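Local structure of catalase (Bacillus pumilus, 4QOL) at residues 51-56 against 99-104; 57-62 against 104-109. The protein catalyses the breakdown of hydrogen peroxide to water and oxygen at a haem iron, and also shows peroxidase-like reactivity toward phenolic compounds. All blocks are in the same frame, centred on the assembly; numbering follows the deposited sequence.

Contact 1: residues 51-56 against 99-104; sequences IPERVV and IHPKGS. With HEM (protoporphyrin IX containing Fe), chain E.
One hydrogen bond joins E53 to the tight turn at P101-K102: the backbone N of K102 donates a hydrogen bond to OE1 of E53 over 2.8 Å. The N-H...O angle of 170° makes the bond nearly straight, yet the amide comes in from above the carboxylate, 47° out of its plane. E53 reaches it because CG is set between its own backbone N and carbonyl carbon (chi1 78°), beyond which the chain runs out extended. The donor belongs to a type II beta turn from P101 to S104. There P101 O accepts both the backbone N and the hydroxyl of S104, with OG of S104 only 2.7 Å from P101 O.

Van der Waals contact fills in around this bond. OE2 of E53 rests against CB of P101 at 3.3 Å, while K102 runs past E53 in the opposite direction, its CD 3.8 Å from CB of E53. The lysine chain then bends away, and its NZ forms a salt bridge with E312 instead of pairing with E53.

The loop that carries E53 also lines the haem pocket. NE of R54 donates to propionate oxygen O2D of the haem over 2.6 Å, and R94, R347 and Q344 add further hydrogen bonds to the cofactor. CG2 of V56 lies 3.6 Å from the haem atom C1A, and CG1 of V55 meets the methyl CMA at 3.4 Å.

Segment 51-56 links helix 37-46 to strand 60-69, while the loop holding 99-104 follows strand 88-96. I51, P52 and R54 pack on helix 331-348, whereas V56 and I99 lean on helix 143-150; R50 of a second subunit donates to V55 O.

Contact 2: residues 57-62 against 104-109; sequences HARGAG and SPETLR. With HEM (protoporphyrin IX containing Fe), chain E.
R59 holds the carbonyl of S104 side-on, with two of its nitrogens donating to the same oxygen. NE of R59 lies 2.8 Å from S104 O and approaches in the carbonyl plane, whereas NH2 of R59 reaches S104 O at 3.1 Å from above that plane, with a more bent N-H...O angle of 137°. The oxygen itself sits close to the guanidinium plane. Bends at chi2 (62°) and chi3 (91°) swing the group round to this edge-on position.

E106 crosses the arginine at about a right angle, OE2 of E106 lying 3.5 Å from CD of R59. Opposite charges are near, but no N-H points at the carboxylate; OE2 of E106 is satisfied instead by the hydroxyls of Y191 and T244. With an alanine at the position of R59, S104 O loses both of these donors and E106 its neighbouring positive charge, which is likely to leave the loop at S104 less firmly held.

H57 lays one ring face over a haem pyrrole, NE2 of H57 being 3.3 Å from C1D of the haem, a placement consistent with the distal histidine of haem catalases. Its ND1 is hydrogen-bonded to OG of S96, and its carbonyl O accepts from R94.

Strand 60-69 begins at G60, beside strand 88-96, where A61 pairs through backbone bonds with F95. E106 and T107 touch H242 of helix 242-253, P105 and L108 lean on helix 229-236, and N157 of a second subunit packs on R59.

In the fold
Contacts 1 and 2 are adjacent, about 9 Å apart centre to centre, and both reach the haem. Along the chain they come in the order 51-56, 57-62, 99-104, 104-109, so the segments alternate: two consecutive pieces meet two consecutive pieces, with S104 shared. Antiparallel strands 60-69 and 88-96, neighbours in the main sheet, join the two pieces and bring them together. The two contacts also touch directly, CD of E53 lying 3.5 Å from CB of A58, and R59 NH2 probably bonds to G103 O. The haem-lining residues R54 to H57 are thereby backed by a second loop, and both contacts also meet a second subunit.

Contact 1: residues 51-56 against 99-104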
# COMPACT_ATOMS: atom_id res chain seq x y z
N ILE A 51 -8.57 -6.52 -0.43
CA ILE A 51 -8.21 -5.24 0.15
C ILE A 51 -8.76 -5.19 1.59
O ILE A 51 -9.61 -6.03 1.96
CB ILE A 51 -8.82 -4.09 -0.71
CG1 ILE A 51 -10.37 -4.09 -0.70
CG2 ILE A 51 -8.24 -4.15 -2.11
CD1 ILE A 51 -10.99 -2.83 -1.35
N PRO A 52 -8.33 -4.21 2.37
CA PRO A 52 -8.83 -4.23 3.78
C PRO A 52 -10.33 -4.07 3.82
O PRO A 52 -10.87 -3.35 3.02
CB PRO A 52 -8.12 -3.05 4.46
CG PRO A 52 -6.93 -2.75 3.55
CD PRO A 52 -7.38 -3.13 2.15
N GLU A 53 -10.98 -4.78 4.72
CA GLU A 53 -12.39 -4.54 4.96
C GLU A 53 -12.57 -3.22 5.68
O GLU A 53 -11.64 -2.68 6.30
CB GLU A 53 -13.06 -5.71 5.74
CG GLU A 53 -12.78 -5.72 7.20
CD GLU A 53 -13.39 -6.90 7.93
OE1 GLU A 53 -13.73 -7.99 7.30
OE2 GLU A 53 -13.43 -6.84 9.23
N ARG A 54 -13.81 -2.73 5.66
CA ARG A 54 -14.13 -1.54 6.44
C ARG A 54 -13.87 -1.74 7.93
O ARG A 54 -14.14 -2.78 8.45
CB ARG A 54 -15.62 -1.17 6.31
CG ARG A 54 -16.02 -0.78 4.88
CD ARG A 54 -17.55 -0.85 4.74
NE ARG A 54 -17.94 -0.28 3.45
CZ ARG A 54 -17.80 -0.89 2.26
NH1 ARG A 54 -17.24 -2.06 2.16
NH2 ARG A 54 -18.21 -0.24 1.10
N VAL A 55 -13.32 -0.71 8.57
CA VAL A 55 -12.98 -0.83 9.96
C VAL A 55 -14.22 -1.16 10.85
O VAL A 55 -14.08 -1.82 11.92
CB VAL A 55 -12.19 0.39 10.46
CG1 VAL A 55 -13.00 1.66 10.51
CG2 VAL A 55 -11.52 0.12 11.82
N VAL A 56 -15.35 -0.59 10.47
CA VAL A 56 -16.67 -1.02 11.05
C VAL A 56 -17.62 -1.12 9.89
O VAL A 56 -17.32 -0.60 8.79
CB VAL A 56 -17.22 -0.04 12.13
CG1 VAL A 56 -16.44 -0.16 13.43
CG2 VAL A 56 -17.21 1.38 11.62
N ILE A 99 -20.18 -4.46 13.88
CA ILE A 99 -19.01 -4.80 14.65
C ILE A 99 -18.20 -5.94 14.01
O ILE A 99 -16.99 -5.86 13.96
CB ILE A 99 -19.38 -5.12 16.10
CG1 ILE A 99 -19.77 -3.81 16.80
CG2 ILE A 99 -18.26 -5.85 16.86
CD1 ILE A 99 -18.67 -2.73 16.94
N HIS A 100 -18.85 -6.97 13.56
CA HIS A 100 -18.08 -8.19 13.23
C HIS A 100 -17.59 -8.10 11.77
O HIS A 100 -18.02 -7.24 11.02
CB HIS A 100 -18.83 -9.47 13.53
CG HIS A 100 -18.98 -9.75 14.99
ND1 HIS A 100 -18.08 -10.49 15.72
CD2 HIS A 100 -19.88 -9.26 15.87
CE1 HIS A 100 -18.50 -10.55 16.97
NE2 HIS A 100 -19.57 -9.80 17.10
N PRO A 101 -16.61 -8.95 11.37
CA PRO A 101 -15.98 -8.81 10.05
C PRO A 101 -16.87 -9.21 8.88
O PRO A 101 -18.03 -9.62 9.06
CB PRO A 101 -14.75 -9.77 10.13
CG PRO A 101 -14.46 -9.89 11.57
CD PRO A 101 -15.79 -9.83 12.24
N LYS A 102 -16.32 -9.12 7.67
CA LYS A 102 -16.91 -9.72 6.47
C LYS A 102 -17.17 -11.19 6.76
O LYS A 102 -16.42 -11.85 7.45
CB LYS A 102 -15.96 -9.58 5.28
CG LYS A 102 -15.94 -8.18 4.65
CD LYS A 102 -14.94 -8.18 3.49
CE LYS A 102 -15.37 -9.08 2.37
NZ LYS A 102 -16.58 -8.55 1.66
N GLY A 103 -18.26 -11.73 6.25
CA GLY A 103 -18.49 -13.11 6.47
C GLY A 103 -19.29 -13.34 7.75
O GLY A 103 -19.77 -14.42 7.88
N SER A 104 -19.44 -12.35 8.65
CA SER A 104 -20.10 -12.61 9.92
C SER A 104 -21.61 -12.68 9.69
O SER A 104 -22.14 -12.20 8.68
CB SER A 104 -19.77 -11.51 10.97
OG SER A 104 -20.13 -10.20 10.58
CHA HEM E . -18.69 3.11 8.22
CHB HEM E . -16.22 5.93 11.31
CHC HEM E . -20.51 7.02 13.60
CHD HEM E . -22.86 4.77 10.01
C1A HEM E . -17.65 3.75 8.89
C2A HEM E . -16.26 3.62 8.59
C3A HEM E . -15.57 4.42 9.46
C4A HEM E . -16.53 5.04 10.28
CMA HEM E . -14.11 4.75 9.57
CAA HEM E . -15.71 2.79 7.47
CBA HEM E . -16.10 3.53 6.17
CGA HEM E . -15.46 2.92 4.98
O1A HEM E . -15.89 3.26 3.85
O2A HEM E . -14.46 2.18 5.08
C1B HEM E . -17.22 6.42 12.19
C2B HEM E . -16.90 7.29 13.29
C3B HEM E . -18.07 7.59 13.95
C4B HEM E . -19.16 6.94 13.20
CMB HEM E . -15.51 7.76 13.63
CAB HEM E . -18.29 8.45 15.11
CBB HEM E . -17.32 9.29 15.48
C1C HEM E . -21.53 6.50 12.80
C2C HEM E . -22.85 6.88 12.90
C3C HEM E . -23.51 6.23 11.91
C4C HEM E . -22.58 5.50 11.13
CMC HEM E . -23.40 7.76 14.00
CAC HEM E . -24.88 6.40 11.57
CBC HEM E . -25.44 7.56 11.88
C1D HEM E . -21.86 4.14 9.25
C2D HEM E . -22.19 3.30 8.10
C3D HEM E . -21.05 2.80 7.61
C4D HEM E . -20.01 3.37 8.46
CMD HEM E . -23.60 3.06 7.65
CAD HEM E . -20.87 1.90 6.42
CBD HEM E . -20.93 2.81 5.17
CGD HEM E . -20.78 1.86 4.01
O1D HEM E . -21.79 1.28 3.64
O2D HEM E . -19.67 1.67 3.45
NA HEM E . -17.82 4.67 9.93
NB HEM E . -18.56 6.27 12.21
NC HEM E . -21.35 5.72 11.68
ND HEM E . -20.54 4.17 9.44
FE HEM E . -19.59 5.18 10.77

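Contact 2: residues 57-62 against 104-109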
# COMPACT_ATOMS: atom_id res chain seq x y z
N HIS A 57 -18.75 -1.77 10.09
CA HIS A 57 -19.76 -2.05 9.02
C HIS A 57 -19.20 -2.88 7.86
O HIS A 57 -19.52 -2.69 6.69
CB HIS A 57 -20.37 -0.79 8.49
CG HIS A 57 -21.13 0.01 9.53
ND1 HIS A 57 -22.49 0.10 9.50
CD2 HIS A 57 -20.71 0.82 10.51
CE1 HIS A 57 -22.91 0.92 10.47
NE2 HIS A 57 -21.85 1.39 11.10
N ALA A 58 -18.30 -3.77 8.23
CA ALA A 58 -17.61 -4.60 7.21
C ALA A 58 -18.54 -5.53 6.43
O ALA A 58 -18.34 -5.77 5.25
CB ALA A 58 -16.51 -5.42 7.88
N ARG A 59 -19.53 -6.09 7.10
CA ARG A 59 -20.56 -6.91 6.49
C ARG A 59 -21.70 -6.08 5.99
O ARG A 59 -22.30 -5.36 6.78
CB ARG A 59 -21.15 -7.92 7.53
CG ARG A 59 -22.48 -8.58 7.12
CD ARG A 59 -22.47 -9.44 5.88
NE ARG A 59 -22.18 -10.81 6.21
CZ ARG A 59 -22.09 -11.78 5.33
NH1 ARG A 59 -22.22 -11.53 4.03
NH2 ARG A 59 -21.80 -13.02 5.74
N GLY A 60 -22.00 -6.16 4.68
CA GLY A 60 -23.12 -5.42 4.10
C GLY A 60 -23.46 -5.80 2.69
O GLY A 60 -22.83 -6.66 2.09
N ALA A 61 -24.43 -5.07 2.14
CA ALA A 61 -25.04 -5.38 0.86
C ALA A 61 -25.50 -4.08 0.25
O ALA A 61 -26.03 -3.24 0.93
CB ALA A 61 -26.23 -6.34 1.01
N GLY A 62 -25.38 -4.02 -1.08
CA GLY A 62 -25.73 -2.78 -1.79
C GLY A 62 -26.79 -2.95 -2.87
O GLY A 62 -26.94 -4.01 -3.46
N SER A 104 -19.44 -12.35 8.65
CA SER A 104 -20.10 -12.61 9.92
C SER A 104 -21.61 -12.68 9.69
O SER A 104 -22.14 -12.20 8.68
CB SER A 104 -19.77 -11.51 10.97
OG SER A 104 -20.13 -10.20 10.58
N PRO A 105 -22.35 -13.32 10.59
CA PRO A 105 -23.79 -13.47 10.39
C PRO A 105 -24.58 -12.15 10.51
O PRO A 105 -24.21 -11.22 11.22
CB PRO A 105 -24.22 -14.40 11.52
CG PRO A 105 -22.95 -15.10 11.88
CD PRO A 105 -21.88 -14.11 11.74
N GLU A 106 -25.72 -12.14 9.82
CA GLU A 106 -26.58 -10.94 9.78
C GLU A 106 -27.75 -11.06 10.80
O GLU A 106 -28.68 -10.26 10.82
CB GLU A 106 -27.05 -10.69 8.36
CG GLU A 106 -25.94 -10.14 7.45
CD GLU A 106 -26.34 -10.03 5.99
OE1 GLU A 106 -27.02 -11.01 5.52
OE2 GLU A 106 -25.91 -9.06 5.30
N THR A 107 -27.60 -12.03 11.69
CA THR A 107 -28.51 -12.28 12.82
C THR A 107 -28.02 -11.78 14.17
O THR A 107 -28.65 -12.08 15.18
CB THR A 107 -28.69 -13.81 12.93
OG1 THR A 107 -27.45 -14.44 12.79
CG2 THR A 107 -29.61 -14.34 11.84
N LEU A 108 -26.84 -11.13 14.20
CA LEU A 108 -26.32 -10.59 15.43
C LEU A 108 -27.00 -9.28 15.83
O LEU A 108 -27.50 -8.57 14.99
CB LEU A 108 -24.83 -10.35 15.28
CG LEU A 108 -23.97 -11.49 14.74
CD1 LEU A 108 -22.48 -11.16 14.70
CD2 LEU A 108 -24.17 -12.77 15.58
N ARG A 109 -26.93 -8.98 17.13
CA ARG A 109 -27.45 -7.72 17.64
C ARG A 109 -26.49 -6.62 17.23
O ARG A 109 -25.27 -6.78 17.41
CB ARG A 109 -27.60 -7.80 19.16
CG ARG A 109 -28.19 -6.53 19.76
CD ARG A 109 -28.55 -6.66 21.25
NE ARG A 109 -29.39 -7.83 21.52
CZ ARG A 109 -30.67 -7.93 21.23
NH1 ARG A 109 -31.39 -6.87 20.81
NH2 ARG A 109 -31.24 -9.07 21.39
CHA HEM E . -18.69 3.11 8.22
CHB HEM E . -16.22 5.93 11.31
CHC HEM E . -20.51 7.02 13.60
CHD HEM E . -22.86 4.77 10.01
C1A HEM E . -17.65 3.75 8.89
C2A HEM E . -16.26 3.62 8.59
C3A HEM E . -15.57 4.42 9.46
C4A HEM E . -16.53 5.04 10.28
CMA HEM E . -14.11 4.75 9.57
CAA HEM E . -15.71 2.79 7.47
CBA HEM E . -16.10 3.53 6.17
CGA HEM E . -15.46 2.92 4.98
O1A HEM E . -15.89 3.26 3.85
O2A HEM E . -14.46 2.18 5.08
C1B HEM E . -17.22 6.42 12.19
C2B HEM E . -16.90 7.29 13.29
C3B HEM E . -18.07 7.59 13.95
C4B HEM E . -19.16 6.94 13.20
CMB HEM E . -15.51 7.76 13.63
CAB HEM E . -18.29 8.45 15.11
CBB HEM E . -17.32 9.29 15.48
C1C HEM E . -21.53 6.50 12.80
C2C HEM E . -22.85 6.88 12.90
C3C HEM E . -23.51 6.23 11.91
C4C HEM E . -22.58 5.50 11.13
CMC HEM E . -23.40 7.76 14.00
CAC HEM E . -24.88 6.40 11.57
CBC HEM E . -25.44 7.56 11.88
C1D HEM E . -21.86 4.14 9.25
C2D HEM E . -22.19 3.30 8.10
C3D HEM E . -21.05 2.80 7.61
C4D HEM E . -20.01 3.37 8.46
CMD HEM E . -23.60 3.06 7.65
CAD HEM E . -20.87 1.90 6.42
CBD HEM E . -20.93 2.81 5.17
CGD HEM E . -20.78 1.86 4.01
O1D HEM E . -21.79 1.28 3.64
O2D HEM E . -19.67 1.67 3.45
NA HEM E . -17.82 4.67 9.93
NB HEM E . -18.56 6.27 12.21
NC HEM E . -21.35 5.72 11.68
ND HEM E . -20.54 4.17 9.44
FE HEM E . -19.59 5.18 10.77